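Local atomic coordinates of five-membered-cyclitol-phosphate synthase (Streptomyces citricolor, PDB entry 6K96), a protein that belongs to the myo-inositol-1-phosphate synthase family and binds nicotinamide-adenine-dinucleotide at a domain built round a parallel beta-sheet. Residues Arg27-Ala31 with Glu32-Glu36; Pro159-Val162 with Ala163-Glu167; Glu167-Glu170 with Glu171-Ala175; Val245-Ser248 with Asn249-Val252; Pro334-Thr337 with Ser338-Ala342. All coordinates share one frame; numbering follows the deposited sequence.

Contact 1: residues Arg27-Ala31 with Glu32-Glu36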
loop_
_atom_site.group_PDB
_atom_site.type_symbol
_atom_site.label_atom_id
_atom_site.label_comp_id
_atom_site.label_asym_id
_atom_site.label_seq_id
_atom_site.Cartn_x
_atom_site.Cartn_y
_atom_site.Cartn_z
ATOM N N ARG B 27 25.093 -12.426 21.543
ATOM C CA ARG B 27 26.280 -12.528 22.435
ATOM C C ARG B 27 26.913 -11.135 22.547
ATOM O O ARG B 27 27.308 -10.767 23.666
ATOM C CB ARG B 27 27.319 -13.548 21.960
ATOM C CG ARG B 27 27.725 -14.510 23.071
ATOM C CD ARG B 27 29.072 -15.212 22.984
ATOM N NE ARG B 27 29.188 -16.269 21.988
ATOM C CZ ARG B 27 28.535 -17.418 21.998
ATOM N NH1 ARG B 27 27.659 -17.704 22.949
ATOM N NH2 ARG B 27 28.767 -18.293 21.035
ATOM N N LYS B 28 26.976 -10.411 21.421
ATOM C CA LYS B 28 27.576 -9.061 21.270
ATOM C C LYS B 28 26.746 -8.071 22.095
ATOM O O LYS B 28 27.354 -7.297 22.870
ATOM C CB LYS B 28 27.674 -8.667 19.787
ATOM C CG LYS B 28 28.290 -7.299 19.499
ATOM C CD LYS B 28 27.686 -6.534 18.307
ATOM C CE LYS B 28 26.442 -5.728 18.674
ATOM N NZ LYS B 28 25.848 -4.978 17.532
ATOM N N MET B 29 25.419 -8.127 21.967
ATOM C CA MET B 29 24.473 -7.238 22.697
ATOM C C MET B 29 24.627 -7.430 24.218
ATOM O O MET B 29 24.442 -6.411 24.937
ATOM C CB MET B 29 23.021 -7.493 22.272
ATOM C CG MET B 29 22.682 -6.923 20.877
ATOM S SD MET B 29 21.076 -7.474 20.177
ATOM C CE MET B 29 19.933 -6.712 21.329
ATOM N N SER B 30 24.937 -8.653 24.690
ATOM C CA SER B 30 25.216 -8.975 26.117
ATOM C C SER B 30 26.401 -8.136 26.607
ATOM O O SER B 30 26.301 -7.498 27.689
ATOM C CB SER B 30 25.528 -10.426 26.337
ATOM O OG SER B 30 24.361 -11.215 26.353
ATOM N N ALA B 31 27.504 -8.185 25.858
ATOM C CA ALA B 31 28.719 -7.402 26.148
ATOM C C ALA B 31 28.322 -5.925 26.125
ATOM O O ALA B 31 28.240 -5.333 27.163
ATOM C CB ALA B 31 29.805 -7.715 25.149
ATOM N N GLU B 32 27.950 -5.403 24.968
ATOM C CA GLU B 32 27.663 -3.960 24.757
ATOM C C GLU B 32 26.572 -3.513 25.756
ATOM O O GLU B 32 26.293 -2.320 25.785
ATOM C CB GLU B 32 27.340 -3.661 23.277
ATOM C CG GLU B 32 28.000 -4.619 22.260
ATOM C CD GLU B 32 28.978 -4.093 21.215
ATOM O OE1 GLU B 32 30.187 -3.934 21.543
ATOM O OE2 GLU B 32 28.540 -3.928 20.045
ATOM N N GLY B 33 25.962 -4.407 26.551
ATOM C CA GLY B 33 25.249 -4.015 27.793
ATOM C C GLY B 33 23.861 -4.620 27.983
ATOM O O GLY B 33 23.487 -4.807 29.137
ATOM N N VAL B 34 23.149 -4.965 26.901
ATOM C CA VAL B 34 21.676 -5.186 26.838
ATOM C C VAL B 34 21.310 -6.413 27.672
ATOM O O VAL B 34 21.928 -7.495 27.466
ATOM C CB VAL B 34 21.253 -5.351 25.366
ATOM C CG1 VAL B 34 19.753 -5.588 25.174
ATOM C CG2 VAL B 34 21.701 -4.139 24.554
ATOM N N ALA B 35 20.337 -6.240 28.565
ATOM C CA ALA B 35 19.702 -7.328 29.345
ATOM C C ALA B 35 18.872 -8.184 28.396
ATOM O O ALA B 35 18.358 -7.637 27.413
ATOM C CB ALA B 35 18.830 -6.773 30.453
ATOM N N GLU B 36 18.706 -9.463 28.712
ATOM C CA GLU B 36 18.057 -10.435 27.789
ATOM C C GLU B 36 16.534 -10.186 27.746
ATOM O O GLU B 36 15.866 -10.639 26.771
ATOM C CB GLU B 36 18.428 -11.880 28.174
ATOM C CG GLU B 36 17.944 -12.320 29.550
ATOM C CD GLU B 36 18.314 -13.756 29.888
ATOM O OE1 GLU B 36 17.565 -14.403 30.651
ATOM O OE2 GLU B 36 19.326 -14.243 29.351
#
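The C-terminal end of helix 14-31 has the features of a Schellman motif, with M29 and V34 meeting both through the backbone and through their side chains. M29 O accepts from V34 N at 2.8 Å, the six-residue bond of that motif. G33 leaves helical geometry with positive phi, and its N makes a weak and doubtful bond to S30 O at 3.3 Å, since the position of that nitrogen is less certain. Beside the backbone bond lies the apolar part of the motif: the methionine's terminal methyl, turned at chi3 66°, brings M29 CE within 4.0 Å of V34 CG1, and the two side chains pass at a slant. One turn apart along the chain, the aliphatic end of K28 slants past E32, with K28 CE 3.1 Å from E32 OE2, while K28 NZ makes only a long salt bridge to E32 OE2 at 3.8 Å. F39 and P40 of the following loop touch V34 and M29 respectively. Backbone bonds and a small apolar clasp thus turn the chain away from the helix, while the long K28-E32 salt bridge, whose glutamate is less surely placed, probably adds only a weak attraction at this surface.

Contact 2: residues Pro159-Val162 with Ala163-Glu167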
loop_
_atom_site.group_PDB
_atom_site.type_symbol
_atom_site.label_atom_id
_atom_site.label_comp_id
_atom_site.label_asym_id
_atom_site.label_seq_id
_atom_site.Cartn_x
_atom_site.Cartn_y
_atom_site.Cartn_z
ATOM N N PRO B 159 7.857 -30.138 6.269
ATOM C CA PRO B 159 6.547 -30.809 6.255
ATOM C C PRO B 159 6.615 -32.347 6.140
ATOM O O PRO B 159 5.565 -33.004 6.237
ATOM C CB PRO B 159 5.797 -30.262 5.023
ATOM C CG PRO B 159 6.644 -29.095 4.553
ATOM C CD PRO B 159 8.063 -29.393 5.015
ATOM N N GLU B 160 7.811 -32.912 6.033
ATOM C CA GLU B 160 7.958 -34.383 5.942
ATOM C C GLU B 160 7.428 -35.033 7.219
ATOM O O GLU B 160 7.568 -34.457 8.278
ATOM C CB GLU B 160 9.391 -34.797 5.609
ATOM C CG GLU B 160 9.687 -34.704 4.131
ATOM C CD GLU B 160 9.223 -33.446 3.405
ATOM O OE1 GLU B 160 8.244 -33.548 2.588
ATOM O OE2 GLU B 160 9.825 -32.375 3.664
ATOM N N LEU B 161 6.841 -36.226 7.051
ATOM C CA LEU B 161 6.340 -37.095 8.140
ATOM C C LEU B 161 7.543 -37.655 8.904
ATOM O O LEU B 161 8.324 -38.391 8.241
ATOM C CB LEU B 161 5.481 -38.205 7.513
ATOM C CG LEU B 161 4.140 -38.428 8.218
ATOM C CD1 LEU B 161 3.133 -37.347 7.855
ATOM C CD2 LEU B 161 3.557 -39.793 7.935
ATOM N N VAL B 162 7.718 -37.258 10.182
ATOM C CA VAL B 162 8.725 -37.825 11.130
ATOM C C VAL B 162 8.080 -37.974 12.511
ATOM O O VAL B 162 7.765 -39.094 12.929
ATOM C CB VAL B 162 10.020 -36.998 11.220
ATOM C CG1 VAL B 162 11.100 -37.725 12.014
ATOM C CG2 VAL B 162 10.556 -36.620 9.860
ATOM N N ALA B 163 7.876 -36.877 13.233
ATOM C CA ALA B 163 7.177 -36.922 14.540
ATOM C C ALA B 163 5.782 -37.467 14.294
ATOM O O ALA B 163 5.202 -37.975 15.214
ATOM C CB ALA B 163 7.130 -35.584 15.211
ATOM N N ARG B 164 5.273 -37.399 13.068
ATOM C CA ARG B 164 3.853 -37.772 12.836
ATOM C C ARG B 164 3.703 -39.269 12.501
ATOM O O ARG B 164 2.525 -39.732 12.496
ATOM C CB ARG B 164 3.216 -36.873 11.772
ATOM C CG ARG B 164 2.451 -35.690 12.368
ATOM C CD ARG B 164 2.064 -34.649 11.349
ATOM N NE ARG B 164 3.189 -34.489 10.458
ATOM C CZ ARG B 164 3.124 -34.058 9.219
ATOM N NH1 ARG B 164 1.957 -33.712 8.715
ATOM N NH2 ARG B 164 4.236 -33.923 8.499
ATOM N N THR B 165 4.801 -39.989 12.188
ATOM C CA THR B 165 4.751 -41.467 11.991
ATOM C C THR B 165 4.729 -42.116 13.382
ATOM O O THR B 165 5.753 -42.180 14.061
ATOM C CB THR B 165 5.822 -42.054 11.043
ATOM O OG1 THR B 165 6.739 -42.817 11.835
ATOM C CG2 THR B 165 6.544 -41.040 10.162
ATOM N N PRO B 166 3.566 -42.649 13.826
ATOM C CA PRO B 166 3.409 -43.104 15.216
ATOM C C PRO B 166 4.442 -44.156 15.695
ATOM O O PRO B 166 4.779 -44.159 16.853
ATOM C CB PRO B 166 1.988 -43.715 15.243
ATOM C CG PRO B 166 1.286 -43.193 13.978
ATOM C CD PRO B 166 2.393 -42.958 12.978
ATOM N N GLU B 167 4.939 -45.034 14.827
ATOM C CA GLU B 167 5.924 -46.066 15.268
ATOM C C GLU B 167 7.314 -45.437 15.472
ATOM O O GLU B 167 8.039 -45.873 16.360
ATOM C CB GLU B 167 5.965 -47.257 14.301
ATOM C CG GLU B 167 4.848 -48.272 14.536
ATOM C CD GLU B 167 5.300 -49.630 15.093
ATOM O OE1 GLU B 167 5.175 -50.677 14.362
ATOM O OE2 GLU B 167 5.786 -49.660 16.259
#
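The guanidinium of R164 carries L161 CD1 over one face, 3.5 Å above the plane and over its centre, while the carbonyl oxygens of P159 and E160 lie at its edge, in plane. This happens in the loop that leads from strand 153-156 of the parallel sheet into helix 166-174, with a type I beta turn from V162 to T165 and T165 as the N-cap. R164 NH2 donates to P159 O at 2.8 Å; the oxygen lies 5° out of the guanidinium plane, whereas the nitrogen stands above the carbonyl plane, off its lone pairs. A second, weak bond joins R164 NH2 to E160 O at 3.4 Å. The bend at chi3 (-41°) curls the arginine back over its own loop, crossing L161 at about a right angle, and NE is held separately by a salt bridge to D182. D182 also accepts from the backbone N of V162 and of A163, so one carboxylate ties the arginine and the turn together. P159 lies about 5 Å, by its side chain, from the bound NAD, which places this loop beside the nucleotide pocket. V162 and A163 are buried, V162 against A140 and A144 of helix 137-149 and both against L179. The turn itself is closed by T165 N donating to V162 O at 3.2 Å, and the methyl T165 CG2 rests 3.9 Å from L161 CD2.

Contact 3: residues Glu167-Glu170 with Glu171-Ala175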
loop_
_atom_site.group_PDB
_atom_site.type_symbol
_atom_site.label_atom_id
_atom_site.label_comp_id
_atom_site.label_asym_id
_atom_site.label_seq_id
_atom_site.Cartn_x
_atom_site.Cartn_y
_atom_site.Cartn_z
ATOM N N GLU B 167 4.939 -45.034 14.827
ATOM C CA GLU B 167 5.924 -46.066 15.268
ATOM C C GLU B 167 7.314 -45.437 15.472
ATOM O O GLU B 167 8.039 -45.873 16.360
ATOM C CB GLU B 167 5.965 -47.257 14.301
ATOM C CG GLU B 167 4.848 -48.272 14.536
ATOM C CD GLU B 167 5.300 -49.630 15.093
ATOM O OE1 GLU B 167 5.175 -50.677 14.362
ATOM O OE2 GLU B 167 5.786 -49.660 16.259
ATOM N N LEU B 168 7.720 -44.460 14.677
ATOM C CA LEU B 168 9.049 -43.813 14.886
ATOM C C LEU B 168 9.040 -42.995 16.197
ATOM O O LEU B 168 9.988 -43.074 16.968
ATOM C CB LEU B 168 9.368 -42.959 13.666
ATOM C CG LEU B 168 10.715 -42.264 13.720
ATOM C CD1 LEU B 168 11.813 -43.272 13.967
ATOM C CD2 LEU B 168 10.976 -41.447 12.446
ATOM N N LEU B 169 7.934 -42.290 16.464
ATOM C CA LEU B 169 7.620 -41.584 17.735
ATOM C C LEU B 169 7.745 -42.561 18.907
ATOM O O LEU B 169 8.580 -42.304 19.776
ATOM C CB LEU B 169 6.211 -40.985 17.612
ATOM C CG LEU B 169 5.665 -40.176 18.799
ATOM C CD1 LEU B 169 6.639 -39.088 19.281
ATOM C CD2 LEU B 169 4.299 -39.580 18.456
ATOM N N GLU B 170 6.966 -43.652 18.896
ATOM C CA GLU B 170 7.001 -44.778 19.879
ATOM C C GLU B 170 8.466 -45.123 20.195
ATOM O O GLU B 170 8.848 -45.113 21.394
ATOM C CB GLU B 170 6.262 -46.017 19.330
ATOM C CG GLU B 170 5.386 -46.756 20.343
ATOM C CD GLU B 170 6.091 -47.612 21.400
ATOM O OE1 GLU B 170 6.458 -48.794 21.067
ATOM O OE2 GLU B 170 6.254 -47.112 22.583
ATOM N N GLU B 171 9.270 -45.406 19.168
ATOM C CA GLU B 171 10.683 -45.819 19.377
ATOM C C GLU B 171 11.433 -44.683 20.097
ATOM O O GLU B 171 11.959 -44.954 21.173
ATOM C CB GLU B 171 11.277 -46.351 18.064
ATOM C CG GLU B 171 10.790 -47.778 17.735
ATOM C CD GLU B 171 10.528 -48.737 18.919
ATOM O OE1 GLU B 171 11.501 -49.109 19.619
ATOM O OE2 GLU B 171 9.332 -49.093 19.178
ATOM N N PHE B 172 11.416 -43.452 19.571
ATOM C CA PHE B 172 11.990 -42.247 20.231
ATOM C C PHE B 172 11.462 -42.129 21.669
ATOM O O PHE B 172 12.287 -41.939 22.573
ATOM C CB PHE B 172 11.691 -40.976 19.429
ATOM C CG PHE B 172 12.707 -40.590 18.382
ATOM C CD1 PHE B 172 13.791 -39.810 18.705
ATOM C CD2 PHE B 172 12.552 -40.980 17.064
ATOM C CE1 PHE B 172 14.724 -39.458 17.751
ATOM C CE2 PHE B 172 13.472 -40.614 16.093
ATOM C CZ PHE B 172 14.564 -39.859 16.442
ATOM N N GLU B 173 10.137 -42.163 21.873
ATOM C CA GLU B 173 9.471 -42.062 23.214
ATOM C C GLU B 173 10.175 -43.028 24.174
ATOM O O GLU B 173 10.674 -42.559 25.217
ATOM C CB GLU B 173 7.992 -42.493 23.205
ATOM C CG GLU B 173 6.938 -41.404 22.963
ATOM C CD GLU B 173 5.491 -41.917 22.816
ATOM O OE1 GLU B 173 5.191 -43.041 23.317
ATOM O OE2 GLU B 173 4.650 -41.221 22.179
ATOM N N LYS B 174 10.229 -44.316 23.799
ATOM C CA LYS B 174 10.693 -45.468 24.636
ATOM C C LYS B 174 12.210 -45.377 24.883
ATOM O O LYS B 174 12.654 -45.873 25.923
ATOM C CB LYS B 174 10.272 -46.801 23.991
ATOM C CG LYS B 174 11.178 -47.987 24.279
ATOM C CD LYS B 174 10.469 -49.338 24.307
ATOM C CE LYS B 174 11.369 -50.466 24.787
ATOM N NZ LYS B 174 11.089 -51.747 24.093
ATOM N N ALA B 175 12.974 -44.746 23.993
ATOM C CA ALA B 175 14.453 -44.644 24.072
ATOM C C ALA B 175 14.904 -43.461 24.945
ATOM O O ALA B 175 16.123 -43.231 25.009
ATOM C CB ALA B 175 15.019 -44.522 22.678
#
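This is a contact within a single helix, 166-174, the connecting helix of the beta-alpha-beta unit formed with strands 153-156 and 179-180, and L168 and F172 mark its inner side. Their side chains run alongside each other in the same direction. L168 CG stands anti to the backbone N (chi1 -178°), which sets L168 CD1 3.8 Å from F172 CE2. The ring meets the backbone too: L168 O lies at its edge, in plane, 3.3 Å from F172 CD2. Both residues continue inward to helix 137-149, L168 onto I141 and F172 onto L148. The helical bonds are straight, with F172 N reaching L168 O at 3.0 Å and K174 N reaching E170 O at 2.9 Å. L169 and E173 pass at a slant, E173 OE2 lying 3.7 Å from L169 CG at the end of a chain extended beyond CG. L169 also touches A330 in a neighbouring loop.

The outer side is strongly acidic. E170 OE1 and E171 OE2 lie 3.5 Å apart with their carboxylate planes 89° to each other, and E170 OE2 is 4.3 Å from E173 OE1. K174, the one basic side chain here, keeps its amino group well away from E170, with no salt bridge between them. Such a cluster of carboxylates would probably raise the proton affinity of one or more of them, although exposure to solvent should screen much of the repulsion, and the backbone bonds and the apolar packing of L168 and F172 probably outweigh it.

Contact 4: residues Val245-Ser248 with Asn249-Val252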
loop_
_atom_site.group_PDB
_atom_site.type_symbol
_atom_site.label_atom_id
_atom_site.label_comp_id
_atom_site.label_asym_id
_atom_site.label_seq_id
_atom_site.Cartn_x
_atom_site.Cartn_y
_atom_site.Cartn_z
ATOM N N VAL B 245 -16.187 -17.888 7.562
ATOM C CA VAL B 245 -15.349 -17.439 6.404
ATOM C C VAL B 245 -15.838 -18.142 5.131
ATOM O O VAL B 245 -15.528 -19.352 5.014
ATOM C CB VAL B 245 -13.845 -17.746 6.595
ATOM C CG1 VAL B 245 -12.990 -16.723 5.860
ATOM C CG2 VAL B 245 -13.403 -17.868 8.058
ATOM N N ASP B 246 -16.565 -17.454 4.226
ATOM C CA ASP B 246 -16.865 -17.973 2.851
ATOM C C ASP B 246 -15.568 -17.870 2.021
ATOM O O ASP B 246 -15.205 -16.711 1.701
ATOM C CB ASP B 246 -18.038 -17.246 2.166
ATOM C CG ASP B 246 -18.259 -17.651 0.700
ATOM O OD1 ASP B 246 -17.467 -18.452 0.188
ATOM O OD2 ASP B 246 -19.199 -17.139 0.048
ATOM N N THR B 247 -14.905 -19.002 1.697
ATOM C CA THR B 247 -13.626 -19.076 0.923
ATOM C C THR B 247 -13.890 -19.413 -0.566
ATOM O O THR B 247 -12.909 -19.692 -1.311
ATOM C CB THR B 247 -12.644 -20.113 1.500
ATOM O OG1 THR B 247 -13.373 -21.336 1.481
ATOM C CG2 THR B 247 -12.138 -19.825 2.891
ATOM N N SER B 248 -15.137 -19.404 -1.040
ATOM C CA SER B 248 -15.402 -19.660 -2.486
ATOM C C SER B 248 -14.727 -18.562 -3.330
ATOM O O SER B 248 -14.414 -18.850 -4.486
ATOM C CB SER B 248 -16.874 -19.847 -2.812
ATOM O OG SER B 248 -17.622 -18.649 -2.667
ATOM N N ASN B 249 -14.442 -17.367 -2.772
ATOM C CA ASN B 249 -13.686 -16.304 -3.507
ATOM C C ASN B 249 -12.411 -15.871 -2.778
ATOM O O ASN B 249 -12.019 -14.757 -2.967
ATOM C CB ASN B 249 -14.551 -15.084 -3.827
ATOM C CG ASN B 249 -15.766 -15.441 -4.661
ATOM O OD1 ASN B 249 -16.863 -15.455 -4.121
ATOM N ND2 ASN B 249 -15.569 -15.798 -5.932
ATOM N N VAL B 250 -11.723 -16.773 -2.100
ATOM C CA VAL B 250 -10.402 -16.527 -1.463
ATOM C C VAL B 250 -9.331 -17.286 -2.243
ATOM O O VAL B 250 -9.380 -18.477 -2.227
ATOM C CB VAL B 250 -10.414 -16.993 -0.006
ATOM C CG1 VAL B 250 -9.060 -16.848 0.638
ATOM C CG2 VAL B 250 -11.488 -16.292 0.791
ATOM N N GLU B 251 -8.323 -16.608 -2.768
ATOM C CA GLU B 251 -7.299 -17.217 -3.645
ATOM C C GLU B 251 -5.983 -17.097 -2.897
ATOM O O GLU B 251 -5.692 -16.048 -2.463
ATOM C CB GLU B 251 -7.194 -16.500 -5.002
ATOM C CG GLU B 251 -7.553 -17.286 -6.254
ATOM C CD GLU B 251 -7.348 -18.810 -6.289
ATOM O OE1 GLU B 251 -6.200 -19.317 -5.967
ATOM O OE2 GLU B 251 -8.351 -19.508 -6.633
ATOM N N VAL B 252 -5.220 -18.150 -2.794
ATOM C CA VAL B 252 -3.824 -18.039 -2.342
ATOM C C VAL B 252 -2.922 -18.325 -3.537
ATOM O O VAL B 252 -3.077 -19.356 -4.151
ATOM C CB VAL B 252 -3.555 -19.004 -1.188
ATOM C CG1 VAL B 252 -2.101 -18.899 -0.764
ATOM C CG2 VAL B 252 -4.497 -18.760 -0.009
HETATM O O HOH W 1 -14.867 -15.461 -0.666
#
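An Asx turn at D246 overlaps a tight turn from T247 to V250 that delivers the chain to strand 250-253 of the mixed sheet. T247 and V250 meet across it: V250 N donates to T247 O at 3.2 Å, a weak bond, though nearly straight at 167°, and V250 CG2 packs 3.5 Å from T247 CA. The valine gets there with CG1 anti to its backbone N (chi1 176°), which leaves CG2 against the threonine backbone. The Asx turn is held twice at one oxygen. D246 OD1 accepts S248 N at 2.8 Å nearly along the C-O axis, and S248 OG at 2.9 Å on the syn lone pair. A water spans the two turns, donating to D246 O at 2.7 Å and accepting from N249 N at 2.9 Å, so the water gives that amide an acceptor; N249 is also backbone-bonded to S211. V250 is buried against L240 and against L208 of strand 207-217, while N249 packs on H261 of the second subunit. With two donors on a single carboxylate oxygen, D246 probably remains ionised, and the shared grip on S248 together with the bridging water probably steadies the backbone as it enters the sheet near a subunit boundary.

Contact 5: residues Pro334-Thr337 with Ser338-Ala342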
loop_
_atom_site.group_PDB
_atom_site.type_symbol
_atom_site.label_atom_id
_atom_site.label_comp_id
_atom_site.label_asym_id
_atom_site.label_seq_id
_atom_site.Cartn_x
_atom_site.Cartn_y
_atom_site.Cartn_z
ATOM N N PRO B 334 -5.622 -30.037 17.157
ATOM C CA PRO B 334 -6.907 -30.233 17.827
ATOM C C PRO B 334 -6.811 -30.888 19.219
ATOM O O PRO B 334 -7.708 -30.637 20.014
ATOM C CB PRO B 334 -7.686 -31.120 16.834
ATOM C CG PRO B 334 -7.066 -30.862 15.476
ATOM C CD PRO B 334 -5.616 -30.530 15.765
ATOM N N SER B 335 -5.772 -31.685 19.510
ATOM C CA SER B 335 -5.564 -32.363 20.823
ATOM C C SER B 335 -4.729 -31.518 21.809
ATOM O O SER B 335 -4.218 -32.102 22.779
ATOM C CB SER B 335 -4.915 -33.698 20.623
ATOM O OG SER B 335 -3.529 -33.535 20.378
ATOM N N TYR B 336 -4.585 -30.202 21.608
ATOM C CA TYR B 336 -3.756 -29.319 22.473
ATOM C C TYR B 336 -4.416 -27.948 22.650
ATOM O O TYR B 336 -4.913 -27.413 21.628
ATOM C CB TYR B 336 -2.343 -29.100 21.930
ATOM C CG TYR B 336 -1.462 -30.322 21.804
ATOM C CD1 TYR B 336 -0.932 -30.992 22.901
ATOM C CD2 TYR B 336 -1.076 -30.752 20.544
ATOM C CE1 TYR B 336 -0.070 -32.065 22.740
ATOM C CE2 TYR B 336 -0.232 -31.829 20.370
ATOM C CZ TYR B 336 0.262 -32.494 21.465
ATOM O OH TYR B 336 1.059 -33.553 21.159
ATOM N N THR B 337 -4.437 -27.466 23.914
ATOM C CA THR B 337 -4.900 -26.125 24.371
ATOM C C THR B 337 -3.675 -25.270 24.710
ATOM O O THR B 337 -2.599 -25.874 24.797
ATOM C CB THR B 337 -5.812 -26.213 25.606
ATOM O OG1 THR B 337 -5.082 -26.689 26.747
ATOM C CG2 THR B 337 -7.019 -27.093 25.372
ATOM N N SER B 338 -3.831 -23.961 24.985
ATOM C CA SER B 338 -2.708 -23.036 25.339
ATOM C C SER B 338 -2.068 -23.482 26.649
ATOM O O SER B 338 -0.860 -23.273 26.826
ATOM C CB SER B 338 -3.123 -21.597 25.485
ATOM O OG SER B 338 -3.853 -21.159 24.353
ATOM N N GLU B 339 -2.893 -24.038 27.532
ATOM C CA GLU B 339 -2.476 -24.512 28.875
ATOM C C GLU B 339 -1.645 -25.782 28.712
ATOM O O GLU B 339 -0.638 -25.885 29.417
ATOM C CB GLU B 339 -3.688 -24.654 29.798
ATOM C CG GLU B 339 -3.914 -23.388 30.611
ATOM C CD GLU B 339 -5.295 -23.292 31.240
ATOM O OE1 GLU B 339 -6.240 -23.824 30.603
ATOM O OE2 GLU B 339 -5.430 -22.685 32.358
ATOM N N ASP B 340 -2.003 -26.680 27.796
ATOM C CA ASP B 340 -1.173 -27.875 27.473
ATOM C C ASP B 340 0.255 -27.396 27.187
ATOM O O ASP B 340 1.225 -28.024 27.690
ATOM C CB ASP B 340 -1.800 -28.716 26.357
ATOM C CG ASP B 340 -2.976 -29.573 26.824
ATOM O OD1 ASP B 340 -2.978 -30.045 28.000
ATOM O OD2 ASP B 340 -3.904 -29.738 26.033
ATOM N N VAL B 341 0.374 -26.283 26.481
ATOM C CA VAL B 341 1.686 -25.795 25.983
ATOM C C VAL B 341 2.417 -25.172 27.172
ATOM O O VAL B 341 3.523 -25.625 27.502
ATOM C CB VAL B 341 1.520 -24.839 24.790
ATOM C CG1 VAL B 341 2.851 -24.241 24.345
ATOM C CG2 VAL B 341 0.828 -25.528 23.619
ATOM N N ALA B 342 1.760 -24.244 27.853
ATOM C CA ALA B 342 2.216 -23.597 29.111
ATOM C C ALA B 342 2.639 -24.629 30.182
ATOM O O ALA B 342 3.742 -24.477 30.715
ATOM C CB ALA B 342 1.120 -22.680 29.598
#
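T337 and D340 grip each other reciprocally at the start of helix 338-353. T337 OG1 accepts from D340 N at 3.3 Å, with an N-H...O angle of 161°, and in return T337 N donates to D340 OD2 at 3.2 Å. The carboxylate oxygen is met on its anti side, 27° out of plane. A weak bond from T337 OG1 to the same D340 OD2 spans 3.3 Å. The threonine hydroxyl reaches both partners because OG1 sits between the backbone N and the carbonyl carbon, chi1 66°. V341 N makes a weak bond to T337 O, with V341 CG2 3.6 Å from that oxygen, while D340 CB lies near the edge of the Y336 ring, 4.2 Å from Y336 CD1. That ring is itself placed by its surroundings: S335 OG, which bonds to G332 O, lies 3.6 Å above one face, offset toward the rim, and the phenol oxygen bonds to A330 O. F318, A320 and V323 pack against the tyrosine. At the centre, the pairing of hydroxyl with amide and carboxylate with amide is that of a capping box, with T337 as N-cap of the helix near the C-terminal end of the chain.

How the contacts relate
The five contacts follow one another along the chain. Contacts 2 and 3 form one continuous run, sharing E167 and helix 166-174, with centres 11 Å apart; V162 CG1 packs 3.7 Å from L168 CD2, so the loop beside the NAD and its helix make one unit. Contact 5 lies about 7 Å (nearest atoms) from contact 3, and A330 links all three, touched by A163 and L169 and bonded to Y336. Contacts 1 and 4 are remote from each other, centres 46 Å apart: one ends helix 14-31, which follows strand 5-10, first in the chain but inside the parallel sheet, the other enters the mixed sheet beside a second subunit.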